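Local coordinates for CRISPR/cas2 protein (Pyrococcus horikoshii OT3, PDB 6K2E), which is a dimeric Cas2 protein of the CRISPR system that probably binds nucleic acid and takes part in acquiring new spacers, at residues 4-9 with 64-69. Numbering follows the deposited sequence.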
ATOM      1  N   MET A   4       2.903 -16.548  -4.215  1.00 38.11           N
ATOM      2  CA  MET A   4       2.219 -15.546  -3.413  1.00 43.09           C
ATOM      3  C   MET A   4       1.975 -14.307  -4.260  1.00 32.74           C
ATOM      4  O   MET A   4       2.568 -14.135  -5.325  1.00 32.23           O
ATOM      5  CB  MET A   4       3.012 -15.140  -2.160  1.00 43.23           C
ATOM      6  CG  MET A   4       2.939 -16.117  -0.987  1.00 49.56           C
ATOM      7  SD  MET A   4       4.277 -17.289  -0.997  1.00 69.74           S
ATOM      8  CE  MET A   4       5.635 -16.145  -1.265  1.00 47.95           C
ATOM      9  N   TYR A   5       1.047 -13.471  -3.805  1.00 28.68           N
ATOM     10  CA  TYR A   5       0.870 -12.133  -4.356  1.00 28.28           C
ATOM     11  C   TYR A   5       1.349 -11.094  -3.345  1.00 25.67           C
ATOM     12  O   TYR A   5       1.093 -11.232  -2.147  1.00 25.42           O
ATOM     13  CB  TYR A   5      -0.599 -11.885  -4.731  1.00 26.20           C
ATOM     14  CG  TYR A   5      -0.784 -10.760  -5.713  1.00 26.09           C
ATOM     15  CD1 TYR A   5      -1.032  -9.448  -5.284  1.00 26.45           C
ATOM     16  CD2 TYR A   5      -0.699 -10.994  -7.067  1.00 24.90           C
ATOM     17  CE1 TYR A   5      -1.185  -8.413  -6.201  1.00 23.33           C
ATOM     18  CE2 TYR A   5      -0.865  -9.966  -7.986  1.00 23.89           C
ATOM     19  CZ  TYR A   5      -1.094  -8.690  -7.552  1.00 22.95           C
ATOM     20  OH  TYR A   5      -1.243  -7.707  -8.489  1.00 23.59           O
ATOM     21  N   VAL A   6       2.018 -10.035  -3.820  1.00 23.52           N
ATOM     22  CA  VAL A   6       2.525  -9.013  -2.905  1.00 25.42           C
ATOM     23  C   VAL A   6       2.073  -7.624  -3.334  1.00 23.31           C
ATOM     24  O   VAL A   6       1.871  -7.355  -4.520  1.00 23.19           O
ATOM     25  CB  VAL A   6       4.064  -9.036  -2.757  1.00 22.76           C
ATOM     26  CG1 VAL A   6       4.504 -10.237  -1.948  1.00 20.13           C
ATOM     27  CG2 VAL A   6       4.732  -9.017  -4.097  1.00 28.16           C
ATOM     28  N   ILE A   7       1.909  -6.738  -2.347  1.00 22.18           N
ATOM     29  CA  ILE A   7       1.716  -5.302  -2.559  1.00 21.25           C
ATOM     30  C   ILE A   7       2.793  -4.599  -1.754  1.00 18.74           C
ATOM     31  O   ILE A   7       2.923  -4.843  -0.550  1.00 21.14           O
ATOM     32  CB  ILE A   7       0.329  -4.797  -2.117  1.00 21.35           C
ATOM     33  CG1 ILE A   7      -0.797  -5.466  -2.874  1.00 20.58           C
ATOM     34  CG2 ILE A   7       0.199  -3.294  -2.344  1.00 17.55           C
ATOM     35  CD1 ILE A   7      -2.156  -5.085  -2.297  1.00 22.69           C
ATOM     36  N   VAL A   8       3.601  -3.785  -2.423  1.00 18.02           N
ATOM     37  CA  VAL A   8       4.774  -3.141  -1.832  1.00 18.62           C
ATOM     38  C   VAL A   8       4.572  -1.633  -1.841  1.00 18.94           C
ATOM     39  O   VAL A   8       4.335  -1.039  -2.899  1.00 16.32           O
ATOM     40  CB  VAL A   8       6.072  -3.520  -2.562  1.00 21.10           C
ATOM     41  CG1 VAL A   8       7.198  -2.609  -2.154  1.00 17.71           C
ATOM     42  CG2 VAL A   8       6.429  -4.965  -2.263  1.00 23.36           C
ATOM     43  N   VAL A   9       4.633  -1.018  -0.662  1.00 17.71           N
ATOM     44  CA  VAL A   9       4.625   0.433  -0.521  1.00 18.10           C
ATOM     45  C   VAL A   9       5.939   0.837   0.125  1.00 18.61           C
ATOM     46  O   VAL A   9       6.251   0.367   1.227  1.00 18.75           O
ATOM     47  CB  VAL A   9       3.437   0.927   0.321  1.00 15.19           C
ATOM     48  CG1 VAL A   9       3.234   2.380   0.101  1.00 13.14           C
ATOM     49  CG2 VAL A   9       2.159   0.151  -0.002  1.00 14.64           C
ATOM     50  N   ILE A  64       5.821  -4.629   2.836  1.00 23.65           N
ATOM     51  CA  ILE A  64       5.550  -5.749   1.935  1.00 22.50           C
ATOM     52  C   ILE A  64       4.386  -6.544   2.506  1.00 19.38           C
ATOM     53  O   ILE A  64       4.519  -7.186   3.554  1.00 20.36           O
ATOM     54  CB  ILE A  64       6.775  -6.645   1.722  1.00 23.79           C
ATOM     55  CG1 ILE A  64       7.987  -5.790   1.313  1.00 23.81           C
ATOM     56  CG2 ILE A  64       6.436  -7.738   0.684  1.00 17.57           C
ATOM     57  CD1 ILE A  64       9.270  -6.551   1.155  1.00 23.71           C
ATOM     58  N   TYR A  65       3.239  -6.471   1.837  1.00 16.99           N
ATOM     59  CA  TYR A  65       2.034  -7.213   2.201  1.00 20.43           C
ATOM     60  C   TYR A  65       1.985  -8.504   1.378  1.00 21.85           C
ATOM     61  O   TYR A  65       1.827  -8.451   0.161  1.00 23.48           O
ATOM     62  CB  TYR A  65       0.784  -6.363   1.931  1.00 19.17           C
ATOM     63  CG  TYR A  65       0.581  -5.197   2.868  1.00 20.10           C
ATOM     64  CD1 TYR A  65      -0.162  -5.341   4.045  1.00 20.56           C
ATOM     65  CD2 TYR A  65       1.143  -3.949   2.597  1.00 18.15           C
ATOM     66  CE1 TYR A  65      -0.351  -4.277   4.921  1.00 16.94           C
ATOM     67  CE2 TYR A  65       0.968  -2.877   3.481  1.00 18.04           C
ATOM     68  CZ  TYR A  65       0.221  -3.054   4.630  1.00 17.76           C
ATOM     69  OH  TYR A  65       0.054  -2.002   5.483  1.00 19.66           O
ATOM     70  N   ILE A  66       2.066  -9.654   2.032  1.00 22.09           N
ATOM     71  CA  ILE A  66       2.156 -10.949   1.350  1.00 25.40           C
ATOM     72  C   ILE A  66       0.815 -11.683   1.450  1.00 27.41           C
ATOM     73  O   ILE A  66       0.351 -11.986   2.556  1.00 32.25           O
ATOM     74  CB  ILE A  66       3.289 -11.804   1.938  1.00 24.51           C
ATOM     75  CG1 ILE A  66       4.602 -11.007   1.939  1.00 25.56           C
ATOM     76  CG2 ILE A  66       3.433 -13.076   1.141  1.00 26.03           C
ATOM     77  CD1 ILE A  66       5.284 -10.920   3.272  1.00 22.97           C
ATOM     78  N   PHE A  67       0.217 -12.016   0.294  1.00 24.90           N
ATOM     79  CA  PHE A  67      -1.107 -12.642   0.167  1.00 28.76           C
ATOM     80  C   PHE A  67      -1.003 -14.038  -0.445  1.00 35.54           C
ATOM     81  O   PHE A  67      -0.095 -14.304  -1.246  1.00 35.70           O
ATOM     82  CB  PHE A  67      -2.055 -11.803  -0.709  1.00 24.83           C
ATOM     83  CG  PHE A  67      -2.174 -10.394  -0.269  1.00 28.89           C
ATOM     84  CD1 PHE A  67      -1.327  -9.408  -0.789  1.00 26.54           C
ATOM     85  CD2 PHE A  67      -3.115 -10.040   0.675  1.00 26.50           C
ATOM     86  CE1 PHE A  67      -1.419  -8.102  -0.366  1.00 22.07           C
ATOM     87  CE2 PHE A  67      -3.196  -8.733   1.117  1.00 27.82           C
ATOM     88  CZ  PHE A  67      -2.361  -7.759   0.577  1.00 25.07           C
ATOM     89  N   PRO A  68      -1.929 -14.948  -0.110  1.00 38.82           N
ATOM     90  CA  PRO A  68      -1.952 -16.254  -0.798  1.00 38.93           C
ATOM     91  C   PRO A  68      -2.374 -16.162  -2.256  1.00 34.68           C
ATOM     92  O   PRO A  68      -2.066 -17.079  -3.021  1.00 40.48           O
ATOM     93  CB  PRO A  68      -2.952 -17.074   0.027  1.00 27.12           C
ATOM     94  CG  PRO A  68      -3.814 -16.050   0.674  1.00 39.48           C
ATOM     95  CD  PRO A  68      -2.900 -14.909   0.995  1.00 36.70           C
ATOM     96  N   GLY A  69      -3.082 -15.112  -2.656  1.00 33.46           N
ATOM     97  CA  GLY A  69      -3.443 -14.932  -4.051  1.00 35.41           C
ATOM     98  C   GLY A  69      -4.011 -13.548  -4.306  1.00 37.78           C
ATOM     99  O   GLY A  69      -4.148 -12.723  -3.397  1.00 38.36           O
TER
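Phe67 carries its ring obliquely across the side chain of Ile7, two residues on from its partner Tyr5, with CE1 3.7 Å from Ile7 CD1. With CG anti to the carbonyl carbon (chi1 -53°), the ring sets CD1 near Tyr5 O, a carbonyl lying at its edge close to its plane. That carbonyl accepts the Phe67 N-H at 2.7 Å, nearly along the C=O axis, while Tyr5 N returns a bond to Phe67 O from above the carbonyl plane. Ile7 and Tyr65 form the next hydrogen-bonded pair: Tyr65 N reaches Ile7 O at 2.9 Å and almost straight (173°), and Ile7 N binds Tyr65 O. The two strands, 3-11 and 61-67, are the first and fourth of the ferredoxin-like βαββαβ fold of Cas2 proteins and run antiparallel, 61-67 at the sheet edge within the chain. On the other face, Val6 and Ile66 lie side by side, CG1 to CG1 4.0 Å, and Val8 CG2 meets Ile64 CG1 at the same separation. Met4 lays CG against Ile66 CG2 (3.7 Å), and Leu45 of helix 42-55 packs on Met4, Ile64 and Ile66. Residues 64-66 pair with a strand of the second subunit, continuing the sheet, and Phe67 meets Phe67 of that subunit. Tyr65 OH bonds Glu37 of the second subunit, whereas Tyr5 OH bonds Glu37 of its own chain.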